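Local coordinates for protein glycerophosphodiester phosphodiesterase (Cytophaga hutchinsonii ATCC 33406, PDB 3CH0) that belongs to the glycerophosphodiester phosphodiesterase family of enzymes, which share a TIM-barrel fold, at residues 80-83 with 84-87; 58-62 with 63-67; 86-89 with 90-93; 142-145 with 146-150; 149-152 with 153-157. All coordinates share one frame; numbering follows the deposited sequence. Where two conformers were deposited one is given.

Contact 1. Residues 80-83 with 84-87; sequences NFNL and YAMN
Asn82 offers both of its oxygens to the residues that follow it. The side-chain OD1 accepts the backbone N-H of Tyr84 at 3.1 Å (Asn82 OD1 to Tyr84 N), two residues ahead, which makes an Asx turn. The backbone oxygen takes the next N-H, with Ala85 N 2.9 Å from Asn82 O, and one step further on Met86 N lies 3.1 Å from Leu83 O. The last two bonds, each between residues three apart, are those of a short 3-10 turn, and all three donors stand well above the planes of the carbonyls they meet. With CG anti to the backbone N (chi1 -180°), Asn82 OD1 is placed to meet the Tyr84 N-H. The amide lies alongside the Tyr84 side chain, pointing the same way, and OD1 also brushes Tyr84 CB at 3.5 Å. Its other end is satisfied too, because ND2 donates to Ile146 O in a different loop. Asparagine suits the place, having an acceptor for the turn and a donor for that neighbour on one flat group. Met86, a selenomethionine, lies against the backbone oxygen, its CG 3.2 Å from Asn82 O and its SE a little further off. Before the turn, Phe81 is the centre of an inverse gamma turn closed by a weak Asn82 N to Asn80 O bond. The segment lies in the loop between strand 71-72 and helix 88-91, directly before the helix. Backbone bonds tie Phe81 to Phe60, Leu83 to Thr58 and Met86 to Lys48, while Leu83 packs on Phe60 and on Ile91 of the helix, and Tyr84 reaches Pro149 just before helix 151-164.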
loop_
_atom_site.group_PDB
_atom_site.type_symbol
_atom_site.label_atom_id
_atom_site.label_comp_id
_atom_site.label_asym_id
_atom_site.label_seq_id
_atom_site.Cartn_x
_atom_site.Cartn_y
_atom_site.Cartn_z
ATOM N N ASN A 80 16.212 -8.800 12.358
ATOM C CA ASN A 80 17.422 -9.422 11.808
ATOM C C ASN A 80 17.331 -9.817 10.338
ATOM O O ASN A 80 18.354 -9.965 9.662
ATOM C CB ASN A 80 17.796 -10.713 12.575
ATOM C CG ASN A 80 18.014 -10.497 14.043
ATOM O OD1 ASN A 80 18.016 -9.372 14.549
ATOM N ND2 ASN A 80 18.205 -11.598 14.751
ATOM N N PHE A 81 16.109 -10.081 9.856
ATOM C CA PHE A 81 15.869 -10.653 8.520
ATOM C C PHE A 81 15.549 -9.499 7.585
ATOM O O PHE A 81 14.421 -9.301 7.133
ATOM C CB PHE A 81 14.744 -11.690 8.568
ATOM C CG PHE A 81 14.953 -12.723 9.634
ATOM C CD1 PHE A 81 16.117 -13.480 9.646
ATOM C CD2 PHE A 81 14.040 -12.900 10.640
ATOM C CE1 PHE A 81 16.350 -14.422 10.653
ATOM C CE2 PHE A 81 14.285 -13.858 11.669
ATOM C CZ PHE A 81 15.448 -14.602 11.640
ATOM N N ASN A 82 16.608 -8.766 7.295
ATOM C CA ASN A 82 16.505 -7.478 6.566
ATOM C C ASN A 82 16.568 -7.679 5.079
ATOM O O ASN A 82 17.579 -8.122 4.526
ATOM C CB ASN A 82 17.703 -6.630 6.989
ATOM C CG ASN A 82 17.742 -5.246 6.328
ATOM O OD1 ASN A 82 16.813 -4.845 5.617
ATOM N ND2 ASN A 82 18.800 -4.483 6.633
ATOM N N LEU A 83 15.461 -7.396 4.393
ATOM C CA LEU A 83 15.397 -7.562 2.956
ATOM C C LEU A 83 16.447 -6.798 2.163
ATOM O O LEU A 83 16.919 -7.220 1.131
ATOM C CB LEU A 83 13.988 -7.237 2.396
ATOM C CG LEU A 83 12.887 -8.298 2.498
ATOM C CD1 LEU A 83 12.433 -8.512 3.921
ATOM C CD2 LEU A 83 11.761 -7.910 1.539
ATOM N N TYR A 84 16.797 -5.614 2.657
ATOM C CA TYR A 84 17.842 -4.820 1.998
ATOM C C TYR A 84 19.265 -5.439 2.076
ATOM O O TYR A 84 20.152 -4.994 1.348
ATOM C CB TYR A 84 17.851 -3.398 2.561
ATOM C CG TYR A 84 18.559 -2.377 1.731
ATOM C CD1 TYR A 84 18.408 -2.336 0.368
ATOM C CD2 TYR A 84 19.392 -1.425 2.327
ATOM C CE1 TYR A 84 19.075 -1.376 -0.414
ATOM C CE2 TYR A 84 20.051 -0.483 1.585
ATOM C CZ TYR A 84 19.898 -0.455 0.231
ATOM O OH TYR A 84 20.537 0.437 -0.580
ATOM N N ALA A 85 19.429 -6.406 3.007
ATOM C CA ALA A 85 20.687 -7.173 3.170
ATOM C C ALA A 85 20.597 -8.515 2.448
ATOM O O ALA A 85 21.509 -9.343 2.570
ATOM C CB ALA A 85 20.987 -7.385 4.609
HETATM N N MSE A 86 19.473 -8.792 1.793
HETATM C CA MSE A 86 19.257 -10.051 1.071
HETATM C C MSE A 86 19.039 -9.895 -0.419
HETATM O O MSE A 86 18.305 -9.015 -0.880
HETATM C CB MSE A 86 18.028 -10.747 1.690
HETATM C CG MSE A 86 18.159 -11.008 3.167
HETATM SE SE MSE A 86 16.470 -11.586 3.981
HETATM C CE MSE A 86 16.293 -13.186 2.999
ATOM N N ASN A 87 19.660 -10.756 -1.239
ATOM C CA ASN A 87 19.326 -10.776 -2.644
ATOM C C ASN A 87 17.918 -11.335 -2.853
ATOM O O ASN A 87 17.444 -12.139 -2.047
ATOM C CB ASN A 87 20.329 -11.610 -3.454
ATOM C CG ASN A 87 21.698 -10.986 -3.451
ATOM O OD1 ASN A 87 21.807 -9.798 -3.651
ATOM N ND2 ASN A 87 22.753 -11.797 -3.212
#

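Contact 2. Residues 58-62 with 63-67; sequences TFFHH and EITMM. With EDO (1,2-ethanediol), chain M.
His61 and Glu63 lie side by side, and the histidine side chain can be followed atom by atom along this contact. His61 CB rests 4.2 Å from CG1 of Ile64. The ring then turns toward the following peptide, since chi1 of -160° places CG beside the carbonyl carbon, and His61 ND1 accepts from Glu63 N at 3.0 Å. This bond is nearly straight (168°) and runs in the ring plane, which fixes the ring's rotation. At the tip, His61 CE1 meets CG of Glu63 at 3.5 Å. The same CG lies over a face of the neighbouring His62 ring, 4.0 Å from its centroid, in a CH-pi contact. Histidine is apt in both places, as an in-plane acceptor and as a flat surface. The backbone oxygen of His61 is gripped from opposite faces of its plane, by Ile64 N at 3.2 Å and by the hydroxyl OG1 of Thr65 at 2.9 Å; Thr65 N adds a weak bond. The first of these closes a beta turn. Thr65 also turns its methyl CG2 to Phe60 CD1 at 3.8 Å, so its two branches serve polar and apolar partners. The polar ends find further partners: His62 ND1 bonds Glu78 and Glu63 OE1 forms a salt bridge with Arg103. The turn lies between strand 52-54 and strand 67-68, with Lys99 reaching His62 O and Thr65 O, and Phe60 packing on Ile94.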
loop_
_atom_site.group_PDB
_atom_site.type_symbol
_atom_site.label_atom_id
_atom_site.label_comp_id
_atom_site.label_asym_id
_atom_site.label_seq_id
_atom_site.Cartn_x
_atom_site.Cartn_y
_atom_site.Cartn_z
ATOM N N THR A 58 10.607 -3.709 5.580
ATOM C CA THR A 58 11.928 -3.975 5.069
ATOM C C THR A 58 12.562 -5.220 5.697
ATOM O O THR A 58 13.728 -5.443 5.440
ATOM C CB THR A 58 12.860 -2.782 5.258
ATOM O OG1 THR A 58 12.929 -2.495 6.653
ATOM C CG2 THR A 58 12.279 -1.557 4.532
ATOM N N PHE A 59 11.837 -5.919 6.557
ATOM C CA PHE A 59 12.303 -7.145 7.206
ATOM C C PHE A 59 11.144 -8.156 7.096
ATOM O O PHE A 59 9.976 -7.799 6.835
ATOM C CB PHE A 59 12.683 -6.925 8.682
ATOM C CG PHE A 59 11.597 -6.300 9.496
ATOM C CD1 PHE A 59 11.455 -4.914 9.570
ATOM C CD2 PHE A 59 10.663 -7.059 10.150
ATOM C CE1 PHE A 59 10.437 -4.372 10.284
ATOM C CE2 PHE A 59 9.678 -6.527 10.839
ATOM C CZ PHE A 59 9.541 -5.140 10.921
ATOM N N PHE A 60 11.454 -9.417 7.396
ATOM C CA PHE A 60 10.385 -10.445 7.470
ATOM C C PHE A 60 9.669 -10.390 8.788
ATOM O O PHE A 60 10.254 -10.620 9.825
ATOM C CB PHE A 60 10.941 -11.860 7.267
ATOM C CG PHE A 60 11.210 -12.176 5.841
ATOM C CD1 PHE A 60 10.202 -12.726 5.017
ATOM C CD2 PHE A 60 12.444 -11.851 5.259
ATOM C CE1 PHE A 60 10.448 -12.991 3.674
ATOM C CE2 PHE A 60 12.688 -12.103 3.946
ATOM C CZ PHE A 60 11.675 -12.686 3.119
ATOM N N HIS A 61 8.383 -10.054 8.750
ATOM C CA HIS A 61 7.628 -9.766 9.941
ATOM C C HIS A 61 7.176 -11.037 10.618
ATOM O O HIS A 61 6.685 -11.993 9.957
ATOM C CB HIS A 61 6.404 -8.878 9.585
ATOM C CG HIS A 61 5.836 -8.138 10.747
ATOM N ND1 HIS A 61 5.069 -8.738 11.719
ATOM C CD2 HIS A 61 5.869 -6.815 11.056
ATOM C CE1 HIS A 61 4.681 -7.828 12.593
ATOM N NE2 HIS A 61 5.181 -6.656 12.234
ATOM N N HIS A 62 7.216 -11.035 11.946
ATOM C CA HIS A 62 6.779 -12.243 12.683
ATOM C C HIS A 62 5.283 -12.603 12.513
ATOM O O HIS A 62 4.887 -13.774 12.723
ATOM C CB HIS A 62 7.101 -12.095 14.184
ATOM C CG HIS A 62 6.132 -11.262 14.941
ATOM N ND1 HIS A 62 6.185 -9.882 14.953
ATOM C CD2 HIS A 62 5.103 -11.603 15.744
ATOM C CE1 HIS A 62 5.213 -9.411 15.707
ATOM N NE2 HIS A 62 4.554 -10.434 16.217
ATOM N N GLU A 63 4.408 -11.657 12.134
ATOM C CA GLU A 63 3.031 -11.997 12.073
ATOM C C GLU A 63 2.770 -12.884 10.888
ATOM O O GLU A 63 1.763 -13.616 10.894
ATOM C CB GLU A 63 2.134 -10.756 12.021
ATOM C CG GLU A 63 2.099 -10.072 13.363
ATOM C CD GLU A 63 1.127 -8.893 13.382
ATOM O OE1 GLU A 63 1.171 -8.077 12.435
ATOM O OE2 GLU A 63 0.301 -8.780 14.320
ATOM N N ILE A 64 3.643 -12.813 9.886
ATOM C CA ILE A 64 3.350 -13.488 8.620
ATOM C C ILE A 64 4.339 -14.573 8.221
ATOM O O ILE A 64 4.061 -15.361 7.272
ATOM C CB ILE A 64 3.208 -12.458 7.456
ATOM C CG1 ILE A 64 4.543 -11.750 7.151
ATOM C CG2 ILE A 64 2.087 -11.445 7.770
ATOM C CD1 ILE A 64 4.545 -10.825 5.880
ATOM N N THR A 65 5.511 -14.587 8.866
ATOM C CA THR A 65 6.653 -15.355 8.382
ATOM C C THR A 65 6.918 -16.532 9.347
ATOM O O THR A 65 7.271 -16.349 10.484
ATOM C CB THR A 65 7.956 -14.516 8.262
ATOM O OG1 THR A 65 7.706 -13.293 7.545
ATOM C CG2 THR A 65 9.014 -15.319 7.538
HETATM N N MSE A 66 6.740 -17.751 8.839
HETATM C CA MSE A 66 7.014 -18.927 9.675
HETATM C C MSE A 66 8.455 -19.053 10.137
HETATM O O MSE A 66 8.706 -19.276 11.309
HETATM C CB MSE A 66 6.627 -20.203 8.893
HETATM C CG MSE A 66 6.695 -21.467 9.731
HETATM SE SE MSE A 66 5.136 -21.461 10.812
HETATM C CE MSE A 66 4.048 -21.959 9.290
HETATM N N MSE A 67 9.360 -18.932 9.192
HETATM C CA MSE A 67 10.777 -19.260 9.413
HETATM C C MSE A 67 11.691 -18.634 8.368
HETATM O O MSE A 67 11.341 -18.554 7.180
HETATM C CB MSE A 67 10.910 -20.810 9.472
HETATM C CG MSE A 67 12.096 -21.438 8.750
HETATM SE SE MSE A 67 11.883 -23.383 8.462
HETATM C CE MSE A 67 10.064 -23.549 9.297
HETATM C C1 EDO M . 8.423 -22.896 13.453
HETATM O O1 EDO M . 8.953 -21.884 12.595
HETATM C C2 EDO M . 9.514 -23.952 13.606
HETATM O O2 EDO M . 10.733 -23.399 14.183
#

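Contact 3. Residues 86-89 with 90-93; sequences MNYA and DIKE
Lys92 lays its CB over one face of the Tyr88 ring, a CH-pi contact with CB 4.0 Å from the ring centroid. With chi1 at 79° its CG comes close to Ala89 O, and the extended chain leads CD past Tyr88 CE2. Tyr88 CE1 meets Ile91 CG2 at 3.9 Å, and CB of Met86, a selenomethionine, meets Ile91 CG1 at 3.7 Å, so the two branches of Ile91 serve different partners. The backbone bonds are helical: Asn87 O accepts Ile91 N at 3.1 Å and also Asp90 N at 3.0 Å, while Lys92 N reaches Tyr88 O at 2.9 Å. Three waters bridge polar groups. Asp90 OD2 accepts from two waters, one of which takes the N-H of Asn87 and the other its ND2, and a third water donates to both Ala89 O and Glu93 OE2. Tyr88 bonds Lys114 O through OH and Asp49 through its backbone N. Asn87 stands at the N-cap position without a capping bond from its own side chain. Asp90, three residues on, occupies the place from which a capping box would bond the Asn87 N-H directly; a water bridges the gap at the start of helix 88-91.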
loop_
_atom_site.group_PDB
_atom_site.type_symbol
_atom_site.label_atom_id
_atom_site.label_comp_id
_atom_site.label_asym_id
_atom_site.label_seq_id
_atom_site.Cartn_x
_atom_site.Cartn_y
_atom_site.Cartn_z
HETATM N N MSE A 86 19.473 -8.792 1.793
HETATM C CA MSE A 86 19.257 -10.051 1.071
HETATM C C MSE A 86 19.039 -9.895 -0.419
HETATM O O MSE A 86 18.305 -9.015 -0.880
HETATM C CB MSE A 86 18.028 -10.747 1.690
HETATM C CG MSE A 86 18.159 -11.008 3.167
HETATM SE SE MSE A 86 16.470 -11.586 3.981
HETATM C CE MSE A 86 16.293 -13.186 2.999
ATOM N N ASN A 87 19.660 -10.756 -1.239
ATOM C CA ASN A 87 19.326 -10.776 -2.644
ATOM C C ASN A 87 17.918 -11.335 -2.853
ATOM O O ASN A 87 17.444 -12.139 -2.047
ATOM C CB ASN A 87 20.329 -11.610 -3.454
ATOM C CG ASN A 87 21.698 -10.986 -3.451
ATOM O OD1 ASN A 87 21.807 -9.798 -3.651
ATOM N ND2 ASN A 87 22.753 -11.797 -3.212
ATOM N N TYR A 88 17.274 -10.901 -3.923
ATOM C CA TYR A 88 15.911 -11.357 -4.136
ATOM C C TYR A 88 15.847 -12.906 -4.240
ATOM O O TYR A 88 14.864 -13.510 -3.803
ATOM C CB TYR A 88 15.244 -10.696 -5.315
ATOM C CG TYR A 88 13.806 -11.123 -5.409
ATOM C CD1 TYR A 88 12.896 -10.774 -4.408
ATOM C CD2 TYR A 88 13.357 -11.944 -6.444
ATOM C CE1 TYR A 88 11.595 -11.235 -4.419
ATOM C CE2 TYR A 88 12.039 -12.416 -6.474
ATOM C CZ TYR A 88 11.151 -12.033 -5.474
ATOM O OH TYR A 88 9.876 -12.524 -5.546
ATOM N N ALA A 89 16.896 -13.515 -4.808
ATOM C CA ALA A 89 16.901 -14.985 -4.956
ATOM C C ALA A 89 16.703 -15.664 -3.624
ATOM O O ALA A 89 16.100 -16.732 -3.558
ATOM C CB ALA A 89 18.227 -15.458 -5.613
ATOM N N ASP A 90 17.157 -15.046 -2.538
ATOM C CA ASP A 90 16.959 -15.565 -1.209
ATOM C C ASP A 90 15.629 -15.158 -0.576
ATOM O O ASP A 90 15.051 -15.929 0.193
ATOM C CB ASP A 90 18.142 -15.223 -0.299
ATOM C CG ASP A 90 19.471 -15.754 -0.871
ATOM O OD1 ASP A 90 19.478 -16.942 -1.259
ATOM O OD2 ASP A 90 20.436 -14.994 -1.011
ATOM N N ILE A 91 15.199 -13.929 -0.868
ATOM C CA ILE A 91 13.934 -13.404 -0.339
ATOM C C ILE A 91 12.786 -14.308 -0.831
ATOM O O ILE A 91 11.892 -14.675 -0.057
ATOM C CB ILE A 91 13.726 -11.924 -0.798
ATOM C CG1 ILE A 91 14.739 -11.011 -0.051
ATOM C CG2 ILE A 91 12.247 -11.489 -0.615
ATOM C CD1 ILE A 91 14.799 -9.588 -0.679
ATOM N N LYS A 92 12.886 -14.725 -2.090
ATOM C CA LYS A 92 11.782 -15.434 -2.776
ATOM C C LYS A 92 11.588 -16.886 -2.268
ATOM O O LYS A 92 10.608 -17.559 -2.618
ATOM C CB LYS A 92 11.958 -15.385 -4.296
ATOM C CG LYS A 92 12.956 -16.364 -4.870
ATOM C CD LYS A 92 13.077 -16.209 -6.387
ATOM C CE LYS A 92 13.879 -17.378 -6.985
ATOM N NZ LYS A 92 13.958 -17.322 -8.473
ATOM N N GLU A 93 12.497 -17.341 -1.432
ATOM C CA GLU A 93 12.413 -18.680 -0.858
ATOM C C GLU A 93 11.675 -18.804 0.448
ATOM O O GLU A 93 11.489 -19.921 0.942
ATOM C CB GLU A 93 13.818 -19.272 -0.718
ATOM C CG GLU A 93 14.523 -19.423 -2.058
ATOM C CD GLU A 93 13.766 -20.307 -3.091
ATOM O OE1 GLU A 93 13.053 -21.252 -2.664
ATOM O OE2 GLU A 93 13.882 -20.055 -4.315
HETATM O O HOH W 1 21.045 -12.816 0.103
HETATM O O HOH W 2 22.303 -14.666 -2.844
HETATM O O HOH W 3 16.263 -18.851 -4.987
#

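Contact 4. Residues 142-145 with 146-150; sequences EGDN and IDHPN
Gly143 O is gripped by several backbone N-H groups: Asp147 N at 2.8 Å in the carbonyl plane, Ile146 N at 2.9 Å from above it, and more weakly His148 N. The same oxygen lies 3.7 Å above the centre of the His148 ring plane. His148 CG sits between its backbone N and carbonyl carbon (chi1 50°), which puts the ring over Gly143. Glycine suits this site because its backbone can lie directly against that imidazole. His148 ND1 donates to Pro149 O at 2.9 Å, almost straight (172°) and in the ring plane, while NE2 bonds Thr140 N just before the segment. At the ring edge, Asp144 OD1 approaches His148 CE1 to 3.1 Å, with carboxylate and ring planes 75° apart. A water donates to that OD1 and to Pro149 O, and OD2 forms a salt bridge with Arg179. Asn145 suits the left-handed backbone that turns the chain round; Asn145 N then returns to His148 O at 2.9 Å, part of a single beta bridge between Asp144 and His148. The bonds to Gly143 O make a type II beta turn overlapping an alpha turn, within the loop from strand 132-137 to helix 151-164 of a TIM-barrel protein.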
loop_
_atom_site.group_PDB
_atom_site.type_symbol
_atom_site.label_atom_id
_atom_site.label_comp_id
_atom_site.label_asym_id
_atom_site.label_seq_id
_atom_site.Cartn_x
_atom_site.Cartn_y
_atom_site.Cartn_z
ATOM N N GLU A 142 15.408 7.388 9.366
ATOM C CA GLU A 142 16.309 6.552 10.163
ATOM C C GLU A 142 16.748 5.320 9.401
ATOM O O GLU A 142 17.806 4.747 9.726
ATOM C CB GLU A 142 15.630 6.159 11.477
ATOM C CG GLU A 142 15.316 7.353 12.414
ATOM C CD GLU A 142 14.003 8.145 12.134
ATOM O OE1 GLU A 142 13.178 7.771 11.247
ATOM O OE2 GLU A 142 13.782 9.142 12.885
ATOM N N GLY A 143 15.985 4.910 8.381
ATOM C CA GLY A 143 16.307 3.721 7.614
ATOM C C GLY A 143 17.266 3.828 6.456
ATOM O O GLY A 143 17.724 2.844 5.924
ATOM N N ASP A 144 17.536 5.077 6.026
ATOM C CA ASP A 144 18.391 5.290 4.891
ATOM C C ASP A 144 19.731 4.563 5.091
ATOM O O ASP A 144 20.402 4.690 6.126
ATOM C CB ASP A 144 18.737 6.768 4.679
ATOM C CG ASP A 144 17.580 7.627 4.181
ATOM O OD1 ASP A 144 16.415 7.176 4.043
ATOM O OD2 ASP A 144 17.856 8.838 3.920
ATOM N N ASN A 145 20.112 3.811 4.058
ATOM C CA ASN A 145 21.349 3.015 3.992
ATOM C C ASN A 145 21.350 1.761 4.836
ATOM O O ASN A 145 22.304 0.964 4.765
ATOM C CB ASN A 145 22.618 3.846 4.384
ATOM C CG ASN A 145 23.957 3.098 4.056
ATOM O OD1 ASN A 145 24.270 2.873 2.909
ATOM N ND2 ASN A 145 24.736 2.729 5.109
ATOM N N ILE A 146 20.341 1.579 5.660
ATOM C CA ILE A 146 20.285 0.425 6.578
ATOM C C ILE A 146 19.149 -0.490 6.107
ATOM O O ILE A 146 19.387 -1.686 5.869
ATOM C CB ILE A 146 20.064 0.825 8.076
ATOM C CG1 ILE A 146 21.225 1.691 8.563
ATOM C CG2 ILE A 146 19.873 -0.406 8.999
ATOM C CD1 ILE A 146 20.982 2.273 9.974
ATOM N N ASP A 147 17.951 0.069 5.995
ATOM C CA ASP A 147 16.703 -0.670 5.682
ATOM C C ASP A 147 16.273 -0.513 4.248
ATOM O O ASP A 147 15.433 -1.296 3.785
ATOM C CB ASP A 147 15.624 -0.221 6.607
ATOM C CG ASP A 147 15.994 -0.454 8.069
ATOM O OD1 ASP A 147 16.552 -1.530 8.369
ATOM O OD2 ASP A 147 15.757 0.458 8.894
ATOM N N HIS A 148 16.835 0.466 3.550
ATOM C CA HIS A 148 16.484 0.754 2.175
ATOM C C HIS A 148 17.471 1.811 1.655
ATOM O O HIS A 148 18.220 2.372 2.454
ATOM C CB HIS A 148 15.031 1.288 2.090
ATOM C CG HIS A 148 14.768 2.401 3.050
ATOM N ND1 HIS A 148 15.346 3.666 2.939
ATOM C CD2 HIS A 148 13.998 2.430 4.163
ATOM C CE1 HIS A 148 14.946 4.397 3.966
ATOM N NE2 HIS A 148 14.138 3.674 4.734
ATOM N N PRO A 149 17.458 2.081 0.350
ATOM C CA PRO A 149 18.385 3.097 -0.183
ATOM C C PRO A 149 18.006 4.538 0.251
ATOM O O PRO A 149 16.992 4.779 0.862
ATOM C CB PRO A 149 18.204 2.973 -1.690
ATOM C CG PRO A 149 17.470 1.639 -1.928
ATOM C CD PRO A 149 16.654 1.436 -0.713
ATOM N N ASN A 150 18.872 5.451 -0.140
ATOM C CA ASN A 150 18.515 6.861 -0.169
ATOM C C ASN A 150 17.279 7.109 -1.018
ATOM O O ASN A 150 16.901 6.313 -1.899
ATOM C CB ASN A 150 19.729 7.683 -0.681
ATOM C CG ASN A 150 20.194 7.231 -2.067
ATOM O OD1 ASN A 150 20.648 6.089 -2.205
ATOM N ND2 ASN A 150 20.083 8.100 -3.076
HETATM O O HOH W 4 14.958 6.773 1.530
#

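Contact 5. Residues 149-152 with 153-157; sequences PNIA and LFCDL. With EDO (1,2-ethanediol), chain K.
Pro149 CB packs against CD2 of Leu153 at 3.7 Å, and on the same ring CD meets Phe154 CD2 at 4.1 Å. This is the close side, where a compact proline fits between two larger apolar groups. Leu153 reaches it because chi1 of -177° sets CG beside its own carbonyl carbon, with CD2 turned back to the proline. Phe154, buried, also meets the His148 ring, their planes at about 40°, and packs on Ile46 and Ile137. One step round, Ile151 CG2 faces Cys155 SG at 4.3 Å, and both side chains touch Tyr183. OD1 of Asp156 bonds the hydroxyls of Tyr183 and Tyr188, holding it on the helix 178-187 side. The backbone bonds that start helix 151-164 are Phe154 N to Asn150 O and Cys155 N to Ile151 O, both 2.9 Å. The helix is the crossover of a beta-alpha-beta unit, joining strand 132-137 to strand 171-175. The solvent side is looser. Asn150, exposed at the N-cap position, brings OD1 to Leu153 CB at 3.6 Å. A 1,2-ethanediol molecule makes a weak bond to Asp156 O, and its carbons rest against Leu157 CD2 (3.8 Å, from C2) and Leu153 CD1 (3.9 Å, from C1).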
loop_
_atom_site.group_PDB
_atom_site.type_symbol
_atom_site.label_atom_id
_atom_site.label_comp_id
_atom_site.label_asym_id
_atom_site.label_seq_id
_atom_site.Cartn_x
_atom_site.Cartn_y
_atom_site.Cartn_z
ATOM N N PRO A 149 17.458 2.081 0.350
ATOM C CA PRO A 149 18.385 3.097 -0.183
ATOM C C PRO A 149 18.006 4.538 0.251
ATOM O O PRO A 149 16.992 4.779 0.862
ATOM C CB PRO A 149 18.204 2.973 -1.690
ATOM C CG PRO A 149 17.470 1.639 -1.928
ATOM C CD PRO A 149 16.654 1.436 -0.713
ATOM N N ASN A 150 18.872 5.451 -0.140
ATOM C CA ASN A 150 18.515 6.861 -0.169
ATOM C C ASN A 150 17.279 7.109 -1.018
ATOM O O ASN A 150 16.901 6.313 -1.899
ATOM C CB ASN A 150 19.729 7.683 -0.681
ATOM C CG ASN A 150 20.194 7.231 -2.067
ATOM O OD1 ASN A 150 20.648 6.089 -2.205
ATOM N ND2 ASN A 150 20.083 8.100 -3.076
ATOM N N ILE A 151 16.688 8.272 -0.771
ATOM C CA ILE A 151 15.407 8.630 -1.361
ATOM C C ILE A 151 15.455 8.541 -2.879
ATOM O O ILE A 151 14.552 7.986 -3.490
ATOM C CB ILE A 151 14.928 10.010 -0.858
ATOM C CG1 ILE A 151 14.448 9.924 0.569
ATOM C CG2 ILE A 151 13.911 10.621 -1.799
ATOM C CD1 ILE A 151 13.084 9.224 0.748
ATOM N N ALA A 152 16.450 9.183 -3.501
ATOM C CA ALA A 152 16.498 9.200 -4.972
ATOM C C ALA A 152 16.505 7.798 -5.557
ATOM O O ALA A 152 15.770 7.541 -6.514
ATOM C CB ALA A 152 17.707 10.013 -5.495
ATOM N N LEU A 153 17.339 6.931 -5.020
ATOM C CA LEU A 153 17.485 5.556 -5.561
ATOM C C LEU A 153 16.198 4.764 -5.318
ATOM O O LEU A 153 15.756 4.020 -6.214
ATOM C CB LEU A 153 18.701 4.813 -4.966
ATOM C CG LEU A 153 18.945 3.411 -5.540
ATOM C CD1 LEU A 153 18.976 3.427 -7.100
ATOM C CD2 LEU A 153 20.173 2.834 -4.835
ATOM N N PHE A 154 15.652 4.842 -4.087
ATOM C CA PHE A 154 14.407 4.127 -3.747
ATOM C C PHE A 154 13.357 4.535 -4.775
ATOM O O PHE A 154 12.695 3.711 -5.393
ATOM C CB PHE A 154 14.024 4.463 -2.302
ATOM C CG PHE A 154 13.096 3.480 -1.600
ATOM C CD1 PHE A 154 12.170 2.703 -2.293
ATOM C CD2 PHE A 154 13.099 3.442 -0.213
ATOM C CE1 PHE A 154 11.306 1.881 -1.643
ATOM C CE2 PHE A 154 12.215 2.588 0.475
ATOM C CZ PHE A 154 11.319 1.812 -0.259
ATOM N N CYS A 155 13.173 5.840 -4.951
ATOM C CA CYS A 155 12.130 6.311 -5.855
ATOM C C CYS A 155 12.429 5.975 -7.315
ATOM O O CYS A 155 11.558 5.621 -8.094
ATOM C CB CYS A 155 11.893 7.833 -5.712
ATOM S SG CYS A 155 11.198 8.288 -4.099
ATOM N N ASP A 156 13.689 6.143 -7.697
ATOM C CA ASP A 156 14.037 5.898 -9.095
ATOM C C ASP A 156 13.817 4.431 -9.440
ATOM O O ASP A 156 13.366 4.137 -10.529
ATOM C CB ASP A 156 15.493 6.249 -9.344
ATOM C CG ASP A 156 15.757 7.753 -9.328
ATOM O OD1 ASP A 156 14.827 8.549 -9.371
ATOM O OD2 ASP A 156 16.984 8.064 -9.318
ATOM N N LEU A 157 14.169 3.518 -8.566
ATOM C CA LEU A 157 13.972 2.087 -8.863
ATOM C C LEU A 157 12.476 1.778 -9.039
ATOM O O LEU A 157 12.079 1.022 -9.950
ATOM C CB LEU A 157 14.520 1.215 -7.767
ATOM C CG LEU A 157 16.038 1.185 -7.676
ATOM C CD1 LEU A 157 16.508 0.554 -6.377
ATOM C CD2 LEU A 157 16.715 0.477 -8.911
HETATM C C1 EDO K . 18.787 3.085 -10.998
HETATM O O1 EDO K . 19.368 3.869 -12.042
HETATM C C2 EDO K . 17.410 3.670 -10.756
HETATM O O2 EDO K . 16.499 3.379 -11.843
#

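All five contacts are local turns or helix starts, but their surroundings differ. Contact 3 is the surface one, with three bridging waters and a lysine over a tyrosine ring. The others are partly buried; 1, 2 and 4 rest mainly on turn bonds, 5 on helix bonds and apolar packing. Contacts 1 and 3 share residues 86-87, and contacts 4 and 5 share 149-150. Backbone bonds join contact 1 to contact 2, and a hydrogen bond from the Asn82 side-chain amide to Ile146 O joins it to contact 4; contacts 2 and 4 also meet directly. Contact 5 begins the helix of the beta-alpha-beta unit whose strand-to-helix loop holds contact 4. Histidine rings take part in the hydrogen bonding of contacts 2 and 4.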